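Local coordinates for protein D-psicose 3-epimerase (Agrobacterium tumefaciens, PDB 2HK0) that catalyses the metal-dependent epimerisation of free ketohexoses at C3, interconverting D-fructose and D-psicose, at residues E43-L48 against N78-T83; V55-I60 against A84-S89; V200-F205 against P223-F228; R235-K240 against R297-F302. All blocks are in the same frame, centred on the assembly; numbering follows the deposited sequence.

Interaction 1: residues E43-L48 against N78-T83; sequences EKVAKL and NGIILT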
loop_
_atom_site.group_PDB
_atom_site.type_symbol
_atom_site.label_atom_id
_atom_site.label_comp_id
_atom_site.label_asym_id
_atom_site.label_seq_id
_atom_site.Cartn_x
_atom_site.Cartn_y
_atom_site.Cartn_z
ATOM N N GLU A 43 -21.865 16.755 -25.185
ATOM C CA GLU A 43 -22.422 15.547 -25.779
ATOM C C GLU A 43 -21.445 14.375 -25.743
ATOM O O GLU A 43 -21.835 13.243 -25.473
ATOM C CB GLU A 43 -22.814 15.820 -27.236
ATOM C CG GLU A 43 -23.463 14.622 -27.911
ATOM C CD GLU A 43 -23.544 14.761 -29.427
ATOM O OE1 GLU A 43 -23.959 15.840 -29.904
ATOM O OE2 GLU A 43 -23.202 13.782 -30.133
ATOM N N LYS A 44 -20.175 14.638 -26.026
ATOM C CA LYS A 44 -19.172 13.581 -26.039
ATOM C C LYS A 44 -19.002 12.950 -24.660
ATOM O O LYS A 44 -19.027 11.724 -24.514
ATOM C CB LYS A 44 -17.828 14.147 -26.500
ATOM C CG LYS A 44 -16.730 13.114 -26.701
ATOM C CD LYS A 44 -15.375 13.729 -26.391
ATOM C CE LYS A 44 -14.297 13.329 -27.369
ATOM N NZ LYS A 44 -14.009 11.897 -27.450
ATOM N N VAL A 45 -18.806 13.791 -23.647
ATOM C CA VAL A 45 -18.617 13.303 -22.288
ATOM C C VAL A 45 -19.863 12.554 -21.808
ATOM O O VAL A 45 -19.758 11.508 -21.163
ATOM C CB VAL A 45 -18.265 14.487 -21.343
ATOM C CG1 VAL A 45 -18.279 14.044 -19.901
ATOM C CG2 VAL A 45 -16.883 15.036 -21.724
ATOM N N ALA A 46 -21.046 13.067 -22.143
ATOM C CA ALA A 46 -22.279 12.393 -21.743
ATOM C C ALA A 46 -22.318 11.005 -22.392
ATOM O O ALA A 46 -22.660 10.014 -21.744
ATOM C CB ALA A 46 -23.494 13.203 -22.176
ATOM N N LYS A 47 -21.954 10.937 -23.670
ATOM C CA LYS A 47 -21.975 9.660 -24.377
ATOM C C LYS A 47 -21.001 8.652 -23.777
ATOM O O LYS A 47 -21.207 7.452 -23.892
ATOM C CB LYS A 47 -21.643 9.857 -25.856
ATOM C CG LYS A 47 -22.644 10.698 -26.638
ATOM C CD LYS A 47 -23.969 9.988 -26.860
ATOM C CE LYS A 47 -24.835 10.784 -27.841
ATOM N NZ LYS A 47 -24.088 11.088 -29.110
ATOM N N LEU A 48 -19.933 9.131 -23.153
ATOM C CA LEU A 48 -18.972 8.221 -22.545
ATOM C C LEU A 48 -19.501 7.696 -21.205
ATOM O O LEU A 48 -18.880 6.848 -20.571
ATOM C CB LEU A 48 -17.619 8.922 -22.356
ATOM C CG LEU A 48 -16.908 9.346 -23.651
ATOM C CD1 LEU A 48 -15.676 10.182 -23.304
ATOM C CD2 LEU A 48 -16.516 8.104 -24.470
ATOM N N ASN A 78 -28.655 16.030 -23.045
ATOM C CA ASN A 78 -27.776 14.876 -22.922
ATOM C C ASN A 78 -27.732 14.310 -21.515
ATOM O O ASN A 78 -26.932 13.425 -21.214
ATOM C CB ASN A 78 -26.381 15.252 -23.403
ATOM C CG ASN A 78 -26.301 15.318 -24.913
ATOM O OD1 ASN A 78 -26.280 14.287 -25.580
ATOM N ND2 ASN A 78 -26.277 16.525 -25.462
ATOM N N GLY A 79 -28.605 14.832 -20.660
ATOM C CA GLY A 79 -28.689 14.370 -19.289
ATOM C C GLY A 79 -27.386 14.447 -18.520
ATOM O O GLY A 79 -27.076 13.539 -17.746
ATOM N N ILE A 80 -26.623 15.523 -18.712
ATOM C CA ILE A 80 -25.358 15.673 -18.003
ATOM C C ILE A 80 -25.337 16.981 -17.199
ATOM O O ILE A 80 -25.920 17.989 -17.609
ATOM C CB ILE A 80 -24.152 15.608 -18.993
ATOM C CG1 ILE A 80 -22.839 15.527 -18.213
ATOM C CG2 ILE A 80 -24.137 16.830 -19.902
ATOM C CD1 ILE A 80 -21.650 15.208 -19.087
ATOM N N ILE A 81 -24.671 16.952 -16.051
ATOM C CA ILE A 81 -24.588 18.116 -15.176
ATOM C C ILE A 81 -23.281 18.870 -15.396
ATOM O O ILE A 81 -22.248 18.265 -15.686
ATOM C CB ILE A 81 -24.649 17.677 -13.688
ATOM C CG1 ILE A 81 -25.978 16.973 -13.399
ATOM C CG2 ILE A 81 -24.481 18.873 -12.776
ATOM C CD1 ILE A 81 -25.966 16.180 -12.100
ATOM N N LEU A 82 -23.316 20.188 -15.256
ATOM C CA LEU A 82 -22.093 20.952 -15.425
ATOM C C LEU A 82 -21.546 21.428 -14.086
ATOM O O LEU A 82 -22.294 21.847 -13.196
ATOM C CB LEU A 82 -22.311 22.160 -16.343
ATOM C CG LEU A 82 -22.110 21.917 -17.846
ATOM C CD1 LEU A 82 -22.905 20.707 -18.303
ATOM C CD2 LEU A 82 -22.528 23.146 -18.613
ATOM N N THR A 83 -20.229 21.333 -13.966
ATOM C CA THR A 83 -19.499 21.784 -12.798
ATOM C C THR A 83 -18.412 22.718 -13.360
ATOM O O THR A 83 -18.055 22.607 -14.539
ATOM C CB THR A 83 -18.901 20.571 -12.070
ATOM O OG1 THR A 83 -19.884 20.045 -11.164
ATOM C CG2 THR A 83 -17.691 20.957 -11.322
HETATM O O HOH W 1 -26.976 16.049 -28.738
#

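Interaction 2: residues V55-I60 against A84-S89; sequences VAAHHI and AGIGPS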
loop_
_atom_site.group_PDB
_atom_site.type_symbol
_atom_site.label_atom_id
_atom_site.label_comp_id
_atom_site.label_asym_id
_atom_site.label_seq_id
_atom_site.Cartn_x
_atom_site.Cartn_y
_atom_site.Cartn_z
ATOM N N VAL A 55 -16.052 22.177 -16.486
ATOM C CA VAL A 55 -15.622 23.195 -17.423
ATOM C C VAL A 55 -14.853 24.337 -16.751
ATOM O O VAL A 55 -14.902 24.479 -15.532
ATOM C CB VAL A 55 -16.898 23.733 -18.109
ATOM C CG1 VAL A 55 -16.645 25.053 -18.738
ATOM C CG2 VAL A 55 -17.404 22.692 -19.131
ATOM N N ALA A 56 -14.146 25.144 -17.547
ATOM C CA ALA A 56 -13.394 26.297 -17.033
ATOM C C ALA A 56 -14.265 27.560 -17.098
ATOM O O ALA A 56 -14.781 27.920 -18.160
ATOM C CB ALA A 56 -12.133 26.507 -17.844
ATOM N N ALA A 57 -14.409 28.235 -15.962
ATOM C CA ALA A 57 -15.239 29.430 -15.869
ATOM C C ALA A 57 -14.929 30.574 -16.833
ATOM O O ALA A 57 -15.857 31.209 -17.340
ATOM C CB ALA A 57 -15.227 29.953 -14.444
ATOM N N HIS A 58 -13.649 30.834 -17.103
ATOM C CA HIS A 58 -13.281 31.937 -17.994
ATOM C C HIS A 58 -13.951 31.833 -19.366
ATOM O O HIS A 58 -14.364 32.845 -19.942
ATOM C CB HIS A 58 -11.749 32.046 -18.140
ATOM C CG HIS A 58 -11.178 31.252 -19.275
ATOM N ND1 HIS A 58 -11.159 29.873 -19.290
ATOM C CD2 HIS A 58 -10.600 31.648 -20.435
ATOM C CE1 HIS A 58 -10.592 29.454 -20.409
ATOM N NE2 HIS A 58 -10.244 30.511 -21.121
ATOM N N HIS A 59 -14.061 30.617 -19.885
ATOM C CA HIS A 59 -14.710 30.395 -21.172
ATOM C C HIS A 59 -16.141 30.906 -21.114
ATOM O O HIS A 59 -16.647 31.511 -22.058
ATOM C CB HIS A 59 -14.757 28.904 -21.502
ATOM C CG HIS A 59 -13.568 28.410 -22.260
ATOM N ND1 HIS A 59 -13.236 28.883 -23.512
ATOM C CD2 HIS A 59 -12.641 27.472 -21.954
ATOM C CE1 HIS A 59 -12.155 28.257 -23.943
ATOM N NE2 HIS A 59 -11.775 27.395 -23.016
ATOM N N ILE A 60 -16.786 30.643 -19.987
ATOM C CA ILE A 60 -18.170 31.030 -19.774
ATOM C C ILE A 60 -18.438 32.535 -19.876
ATOM O O ILE A 60 -19.485 32.946 -20.374
ATOM C CB ILE A 60 -18.647 30.479 -18.414
ATOM C CG1 ILE A 60 -18.524 28.952 -18.437
ATOM C CG2 ILE A 60 -20.074 30.910 -18.127
ATOM C CD1 ILE A 60 -18.903 28.260 -17.144
ATOM N N ALA A 84 -17.898 23.650 -12.564
ATOM C CA ALA A 84 -16.882 24.543 -13.105
ATOM C C ALA A 84 -15.722 24.891 -12.199
ATOM O O ALA A 84 -15.858 24.938 -10.965
ATOM C CB ALA A 84 -17.515 25.822 -13.591
ATOM N N GLY A 85 -14.582 25.138 -12.845
ATOM C CA GLY A 85 -13.375 25.530 -12.151
ATOM C C GLY A 85 -13.150 27.014 -12.416
ATOM O O GLY A 85 -13.581 27.545 -13.450
ATOM N N ILE A 86 -12.503 27.693 -11.474
ATOM C CA ILE A 86 -12.203 29.119 -11.612
ATOM C C ILE A 86 -10.756 29.351 -11.205
ATOM O O ILE A 86 -10.330 28.935 -10.123
ATOM C CB ILE A 86 -13.101 29.996 -10.707
ATOM C CG1 ILE A 86 -14.530 30.032 -11.257
ATOM C CG2 ILE A 86 -12.538 31.430 -10.627
ATOM C CD1 ILE A 86 -15.456 30.974 -10.498
ATOM N N GLY A 87 -10.002 30.011 -12.079
ATOM C CA GLY A 87 -8.607 30.293 -11.790
ATOM C C GLY A 87 -8.358 31.788 -11.812
ATOM O O GLY A 87 -8.188 32.369 -12.876
ATOM N N PRO A 88 -8.343 32.445 -10.647
ATOM C CA PRO A 88 -8.111 33.890 -10.575
ATOM C C PRO A 88 -6.723 34.217 -11.125
ATOM O O PRO A 88 -5.842 33.358 -11.133
ATOM C CB PRO A 88 -8.219 34.185 -9.079
ATOM C CG PRO A 88 -9.076 33.061 -8.555
ATOM C CD PRO A 88 -8.527 31.878 -9.305
ATOM N N SER A 89 -6.528 35.456 -11.568
ATOM C CA SER A 89 -5.245 35.879 -12.125
ATOM C C SER A 89 -4.522 36.829 -11.188
ATOM O O SER A 89 -5.076 37.254 -10.177
ATOM C CB SER A 89 -5.458 36.567 -13.479
ATOM O OG SER A 89 -5.979 37.872 -13.309
HETATM O O HOH W 2 -11.172 29.976 -15.081
#

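Interaction 3: residues V200-F205 against P223-F228; sequences VMLDTF and PLLGHF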
loop_
_atom_site.group_PDB
_atom_site.type_symbol
_atom_site.label_atom_id
_atom_site.label_comp_id
_atom_site.label_asym_id
_atom_site.label_seq_id
_atom_site.Cartn_x
_atom_site.Cartn_y
_atom_site.Cartn_z
ATOM N N VAL A 200 -14.534 22.823 1.522
ATOM C CA VAL A 200 -13.160 22.441 1.257
ATOM C C VAL A 200 -13.161 21.530 0.041
ATOM O O VAL A 200 -14.111 20.771 -0.176
ATOM C CB VAL A 200 -12.533 21.669 2.448
ATOM C CG1 VAL A 200 -11.141 21.176 2.076
ATOM C CG2 VAL A 200 -12.425 22.592 3.665
HETATM N N MSE A 201 -12.094 21.607 -0.746
HETATM C CA MSE A 201 -11.961 20.767 -1.938
HETATM C C MSE A 201 -10.604 20.072 -1.931
HETATM O O MSE A 201 -9.567 20.722 -1.750
HETATM C CB MSE A 201 -12.094 21.634 -3.181
HETATM C CG MSE A 201 -11.829 20.921 -4.450
HETATM SE SE MSE A 201 -12.047 22.127 -5.944
HETATM C CE MSE A 201 -11.180 21.021 -7.303
ATOM N N LEU A 202 -10.607 18.754 -2.119
ATOM C CA LEU A 202 -9.363 17.976 -2.127
ATOM C C LEU A 202 -9.105 17.360 -3.503
ATOM O O LEU A 202 -10.035 17.093 -4.267
ATOM C CB LEU A 202 -9.415 16.870 -1.060
ATOM C CG LEU A 202 -9.622 17.371 0.374
ATOM C CD1 LEU A 202 -9.662 16.185 1.354
ATOM C CD2 LEU A 202 -8.495 18.346 0.734
ATOM N N ASP A 203 -7.837 17.091 -3.786
ATOM C CA ASP A 203 -7.422 16.565 -5.087
ATOM C C ASP A 203 -6.330 15.505 -4.833
ATOM O O ASP A 203 -5.309 15.808 -4.213
ATOM C CB ASP A 203 -6.893 17.754 -5.888
ATOM C CG ASP A 203 -6.438 17.389 -7.279
ATOM O OD1 ASP A 203 -5.875 16.287 -7.459
ATOM O OD2 ASP A 203 -6.613 18.231 -8.185
ATOM N N THR A 204 -6.539 14.271 -5.302
ATOM C CA THR A 204 -5.563 13.222 -5.050
ATOM C C THR A 204 -4.148 13.554 -5.481
ATOM O O THR A 204 -3.203 13.158 -4.815
ATOM C CB THR A 204 -5.978 11.867 -5.659
ATOM O OG1 THR A 204 -6.207 12.004 -7.068
ATOM C CG2 THR A 204 -7.235 11.364 -4.969
ATOM N N PHE A 205 -3.996 14.293 -6.568
ATOM C CA PHE A 205 -2.666 14.675 -7.033
ATOM C C PHE A 205 -1.931 15.522 -5.980
ATOM O O PHE A 205 -0.730 15.322 -5.726
ATOM C CB PHE A 205 -2.769 15.461 -8.353
ATOM C CG PHE A 205 -1.454 16.078 -8.815
ATOM C CD1 PHE A 205 -0.404 15.277 -9.267
ATOM C CD2 PHE A 205 -1.275 17.459 -8.790
ATOM C CE1 PHE A 205 0.815 15.849 -9.690
ATOM C CE2 PHE A 205 -0.060 18.046 -9.213
ATOM C CZ PHE A 205 0.982 17.233 -9.662
ATOM N N PRO A 223 -17.634 16.749 6.886
ATOM C CA PRO A 223 -18.829 17.434 6.384
ATOM C C PRO A 223 -18.531 18.635 5.490
ATOM O O PRO A 223 -19.399 19.064 4.738
ATOM C CB PRO A 223 -19.558 17.836 7.673
ATOM C CG PRO A 223 -19.086 16.794 8.673
ATOM C CD PRO A 223 -17.613 16.753 8.363
ATOM N N LEU A 224 -17.320 19.179 5.573
ATOM C CA LEU A 224 -16.949 20.336 4.749
ATOM C C LEU A 224 -16.421 19.987 3.348
ATOM O O LEU A 224 -16.133 20.893 2.554
ATOM C CB LEU A 224 -15.903 21.199 5.467
ATOM C CG LEU A 224 -16.418 21.901 6.735
ATOM C CD1 LEU A 224 -15.291 22.704 7.389
ATOM C CD2 LEU A 224 -17.601 22.801 6.374
ATOM N N LEU A 225 -16.295 18.696 3.038
ATOM C CA LEU A 225 -15.788 18.304 1.720
ATOM C C LEU A 225 -16.907 18.584 0.730
ATOM O O LEU A 225 -17.949 17.922 0.775
ATOM C CB LEU A 225 -15.446 16.807 1.677
ATOM C CG LEU A 225 -14.232 16.304 0.863
ATOM C CD1 LEU A 225 -14.589 15.000 0.188
ATOM C CD2 LEU A 225 -13.745 17.289 -0.117
ATOM N N GLY A 226 -16.691 19.542 -0.166
ATOM C CA GLY A 226 -17.721 19.876 -1.135
ATOM C C GLY A 226 -17.448 19.477 -2.575
ATOM O O GLY A 226 -18.371 19.444 -3.386
ATOM N N HIS A 227 -16.192 19.165 -2.894
ATOM C CA HIS A 227 -15.805 18.784 -4.255
ATOM C C HIS A 227 -14.522 17.938 -4.158
ATOM O O HIS A 227 -13.749 18.081 -3.207
ATOM C CB HIS A 227 -15.571 20.054 -5.084
ATOM C CG HIS A 227 -15.749 19.863 -6.557
ATOM N ND1 HIS A 227 -16.788 19.131 -7.096
ATOM C CD2 HIS A 227 -15.038 20.339 -7.610
ATOM C CE1 HIS A 227 -16.711 19.164 -8.415
ATOM N NE2 HIS A 227 -15.657 19.891 -8.754
ATOM N N PHE A 228 -14.296 17.063 -5.132
ATOM C CA PHE A 228 -13.151 16.151 -5.098
ATOM C C PHE A 228 -12.589 15.896 -6.498
ATOM O O PHE A 228 -13.338 15.624 -7.442
ATOM C CB PHE A 228 -13.618 14.820 -4.482
ATOM C CG PHE A 228 -12.504 13.899 -4.027
ATOM C CD1 PHE A 228 -11.674 14.250 -2.973
ATOM C CD2 PHE A 228 -12.356 12.634 -4.599
ATOM C CE1 PHE A 228 -10.710 13.357 -2.482
ATOM C CE2 PHE A 228 -11.395 11.725 -4.123
ATOM C CZ PHE A 228 -10.573 12.085 -3.064
#

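Interaction 4: residues R235-K240 against R297-F302; sequences RRVPGK and RNALAF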
loop_
_atom_site.group_PDB
_atom_site.type_symbol
_atom_site.label_atom_id
_atom_site.label_comp_id
_atom_site.label_asym_id
_atom_site.label_seq_id
_atom_site.Cartn_x
_atom_site.Cartn_y
_atom_site.Cartn_z
ATOM N N ARG A 235 -0.690 12.165 -12.710
ATOM C CA ARG A 235 -1.860 12.658 -13.453
ATOM C C ARG A 235 -2.501 11.801 -14.532
ATOM O O ARG A 235 -3.241 12.323 -15.359
ATOM C CB ARG A 235 -1.555 14.033 -14.050
ATOM C CG ARG A 235 -1.007 15.012 -13.044
ATOM C CD ARG A 235 -2.130 15.810 -12.447
ATOM N NE ARG A 235 -1.769 17.203 -12.416
ATOM C CZ ARG A 235 -2.567 18.183 -12.022
ATOM N NH1 ARG A 235 -3.802 17.930 -11.619
ATOM N NH2 ARG A 235 -2.107 19.420 -12.024
ATOM N N ARG A 236 -2.206 10.508 -14.542
ATOM C CA ARG A 236 -2.856 9.614 -15.491
ATOM C C ARG A 236 -4.271 9.399 -14.942
ATOM O O ARG A 236 -4.563 9.773 -13.801
ATOM C CB ARG A 236 -2.125 8.275 -15.561
ATOM C CG ARG A 236 -0.770 8.341 -16.283
ATOM C CD ARG A 236 -0.056 7.007 -16.126
ATOM N NE ARG A 236 0.343 6.860 -14.739
ATOM C CZ ARG A 236 0.659 5.710 -14.157
ATOM N NH1 ARG A 236 0.621 4.573 -14.851
ATOM N NH2 ARG A 236 1.019 5.711 -12.878
ATOM N N VAL A 237 -5.144 8.802 -15.744
ATOM C CA VAL A 237 -6.504 8.564 -15.305
ATOM C C VAL A 237 -6.515 7.579 -14.147
ATOM O O VAL A 237 -5.651 6.709 -14.036
ATOM C CB VAL A 237 -7.380 8.006 -16.445
ATOM C CG1 VAL A 237 -7.324 8.937 -17.657
ATOM C CG2 VAL A 237 -6.917 6.620 -16.816
ATOM N N PRO A 238 -7.491 7.724 -13.248
ATOM C CA PRO A 238 -7.616 6.843 -12.088
ATOM C C PRO A 238 -7.655 5.365 -12.483
ATOM O O PRO A 238 -8.361 4.973 -13.414
ATOM C CB PRO A 238 -8.917 7.304 -11.454
ATOM C CG PRO A 238 -8.919 8.798 -11.762
ATOM C CD PRO A 238 -8.505 8.793 -13.222
ATOM N N GLY A 239 -6.885 4.553 -11.769
ATOM C CA GLY A 239 -6.846 3.132 -12.057
ATOM C C GLY A 239 -5.579 2.695 -12.777
ATOM O O GLY A 239 -5.264 1.494 -12.808
ATOM N N LYS A 240 -4.852 3.646 -13.366
ATOM C CA LYS A 240 -3.615 3.322 -14.082
ATOM C C LYS A 240 -2.434 3.203 -13.109
ATOM O O LYS A 240 -1.379 2.650 -13.459
ATOM C CB LYS A 240 -3.272 4.431 -15.085
ATOM C CG LYS A 240 -4.257 4.623 -16.242
ATOM C CD LYS A 240 -4.017 3.583 -17.331
ATOM C CE LYS A 240 -4.701 3.975 -18.645
ATOM N NZ LYS A 240 -4.435 2.926 -19.672
ATOM N N ARG A 297 -13.247 6.043 -20.248
ATOM C CA ARG A 297 -14.363 5.140 -19.990
ATOM C C ARG A 297 -13.985 4.061 -18.963
ATOM O O ARG A 297 -14.788 3.723 -18.075
ATOM C CB ARG A 297 -14.799 4.495 -21.310
ATOM C CG ARG A 297 -16.256 4.116 -21.410
ATOM C CD ARG A 297 -16.693 4.245 -22.878
ATOM N NE ARG A 297 -15.630 3.786 -23.764
ATOM C CZ ARG A 297 -15.480 4.143 -25.039
ATOM N NH1 ARG A 297 -16.336 4.972 -25.624
ATOM N NH2 ARG A 297 -14.435 3.694 -25.720
ATOM N N ASN A 298 -12.768 3.528 -19.062
ATOM C CA ASN A 298 -12.362 2.489 -18.117
ATOM C C ASN A 298 -12.112 3.091 -16.728
ATOM O O ASN A 298 -12.432 2.467 -15.711
ATOM C CB ASN A 298 -11.109 1.733 -18.622
ATOM C CG ASN A 298 -11.391 0.906 -19.886
ATOM O OD1 ASN A 298 -12.515 0.446 -20.095
ATOM N ND2 ASN A 298 -10.372 0.716 -20.723
ATOM N N ALA A 299 -11.550 4.300 -16.684
ATOM C CA ALA A 299 -11.286 4.950 -15.402
ATOM C C ALA A 299 -12.610 5.256 -14.705
ATOM O O ALA A 299 -12.696 5.175 -13.478
ATOM C CB ALA A 299 -10.477 6.234 -15.592
ATOM N N LEU A 300 -13.633 5.585 -15.495
ATOM C CA LEU A 300 -14.977 5.885 -14.985
ATOM C C LEU A 300 -15.539 4.647 -14.302
ATOM O O LEU A 300 -16.026 4.717 -13.170
ATOM C CB LEU A 300 -15.938 6.256 -16.130
ATOM C CG LEU A 300 -17.064 7.285 -15.936
ATOM C CD1 LEU A 300 -18.180 7.030 -16.978
ATOM C CD2 LEU A 300 -17.605 7.292 -14.516
ATOM N N ALA A 301 -15.506 3.519 -15.016
ATOM C CA ALA A 301 -16.004 2.245 -14.473
ATOM C C ALA A 301 -15.222 1.858 -13.214
ATOM O O ALA A 301 -15.796 1.418 -12.216
ATOM C CB ALA A 301 -15.882 1.125 -15.537
ATOM N N PHE A 302 -13.904 2.014 -13.280
ATOM C CA PHE A 302 -13.023 1.714 -12.153
ATOM C C PHE A 302 -13.451 2.583 -10.968
ATOM O O PHE A 302 -13.615 2.102 -9.849
ATOM C CB PHE A 302 -11.568 2.038 -12.549
ATOM C CG PHE A 302 -10.576 1.941 -11.419
ATOM C CD1 PHE A 302 -9.899 0.750 -11.160
ATOM C CD2 PHE A 302 -10.317 3.043 -10.609
ATOM C CE1 PHE A 302 -8.976 0.665 -10.111
ATOM C CE2 PHE A 302 -9.406 2.972 -9.566
ATOM C CZ PHE A 302 -8.730 1.779 -9.313
#

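Interaction 1: residues E43-L48 against N78-T83
N78 ND2 gives one hydrogen bond to the backbone oxygen of S74, in the last turn of helix 65-77, which N78 follows, and a weak one to a water, which in turn donates to E43 OE1. The water thus joins the polar ends of E43 and N78; with no direct hydrogen bond between them, the aliphatic part of E43 lies along the amide, E43 CG 3.7 Å from N78 OD1. The carboxylate and amide planes differ by only 21°, and the two side chains slant across each other. The other carboxylate oxygen is used within the helix, one turn on, where K47 NZ meets E43 OE2 at 3.0 Å from above the carboxylate plane; this salt bridge ties down two long, flexible side chains at the surface.

A46 suits the middle of the contact because its single methyl lets the backbones come close. A46 CB rests 3.6 Å from N78 O and 4.0 Å from I80 CB. Deeper in, I80 swings CG1 anti to its backbone N (chi1 -170°), a turn that sends CD1 to V45 CG1 at 3.7 Å, the two branched chains crossing at about a right angle. Both also pack on I53 of strand 52-56, so the contact runs from a polar, water-linked surface edge to an apolar interior. G79, its positive phi easy for a residue without CB, is the C' residue of a Schellman motif ending helix 65-77. Helix 39-47 of the outer layer thus packs on the helix-to-strand loop leading into the N-terminal end of strand 81-85, in the repeating alpha/beta pattern of a TIM barrel.

Interaction 2: residues V55-I60 against A84-S89
Neighbouring parallel strands of the TIM barrel, 52-56 and 81-85, meet here near their C-terminal ends, with V55 opposite A84 and A56 opposite G85. G85 is held through both of its main-chain polar atoms: G85 N donates to V55 O at 2.8 Å, and G85 O accepts from A57 N at 2.7 Å. Each donor lies nearly in line with the C=O it meets, and both bonds are close to straight. V55 O also receives a CA-H...O contact from A84 CA at 3.1 Å.

Just past the strand, A57 starts a weakly bonded helical turn. A57 CB comes 3.3 Å from I86 CG1, tighter than an ordinary carbon contact. I86 places CG1 beside its backbone N (chi1 -72°), which turns that branch toward the methyl, and both residues lean on T112 of helix 99-118. Farther along, where the backbones part, a water accepts from G87 N at 3.2 Å and weakly from H58 N.

The single methyl of A57 suits so tight an approach to I86. Because main-chain atoms make the bonds, the pairing depends on backbone geometry, and the side chains chiefly set how closely the two chains settle past the strand ends.

Interaction 3: residues V200-F205 against P223-F228
V200 is gripped through both its N and its O by strand 225-230, the next in the TIM barrel, and the residue just before it: V200 N donates to L224 O at 2.7 Å, tilted 25° from the carbonyl plane, and V200 O accepts from G226 N at 2.9 Å. Strands 200-203 and 225-228 run parallel, their axes 32° apart. Farther along, L202 N reaches H227 O only weakly.

On the outward side of the sheet L202 CG packs against L225 CD2, and L202 CB lies 4.0 Å from F228 CD1. T204 CG2 touches CZ of the same phenyl ring. Broad apolar side chains fit here because helices 183-193 and 245-254 cover this side.

The inward side carries M201 (a selenomethionine) and H227, which lie side by side. The extended M201 chain, CG anti to the backbone N (chi1 174°), brings its selenium to the imidazole edge. H227 NE2 is hydrogen-bonded to E54 OE1 across the barrel, which would limit rotation of the ring. Beyond them D203 approaches the carboxylates of E170 and E264, at the C-terminal ends of the strands, where TIM barrels place their active sites. As N-cap of helix 204-210, D203 accepts from F205 N with OD1, met on the carboxylate's anti side at 2.9 Å.

Interaction 4: residues R235-K240 against R297-F302
A type II beta turn from V237 to K240, closed by K240 N to V237 O at 3.2 Å, presents its P238-G239 corner to A299 and F302 of helix 289-307. Proline fits the second position of the turn, and G239, at phi 105°, takes the third, where a CB would press on the preceding carbonyl and also on the phenyl ring. With no such atom in the way, G239 CA settles over the face of F302, 3.5 Å from the ring centroid and 10° off its normal, a CH-pi contact. F302 sends CG anti to its backbone N (chi1 173°), which carries the ring under the turn.

One helical turn earlier, the methyl of A299 is small enough to enter the bend of the loop. A299 CB meets V237 CB at 3.7 Å, P238 CD at 4.0 Å and P238 O at 3.3 Å. That carbonyl oxygen is buried and has no hydrogen-bond partner; the approach of A299 CA, a CA-H...O contact, may offset this slightly. G239 N, by contrast, is satisfied by the carboxylate of E232.

F302 also packs on V306 of the third subunit, which places the contact beside an interface of the tetramer. The contact joins the loop after strand 225-230 to the C-terminal helix: P238 and A299 both rest on M263 of strand 260-263, and F302 meets W245 of helix 245-254 edge-to-face.

Overall arrangement
Interactions 1 and 2 share strand 81-85 and adjoin at T83 O and V55 N, 2.8 Å apart, a probable hydrogen bond; the first lies on the barrel's outer layer, the second at the C-terminal ends of the strands. Interaction 3 is a like strand pair on the opposite side of the chain's centre, about 18 Å from interaction 2 between centres. T83 CG2 approaches H227 NE2 to 3.4 Å, linking interactions 1 and 3 through the barrel. Interaction 4, like interaction 1, lies about 17 Å from the chain's centre, yet F205 CD2 of interaction 3 packs 3.6 Å from R235 CZ, a cation-pi pair, and L48 touches R297. Interactions 2 and 3 reach the strand ends where the active site probably opens.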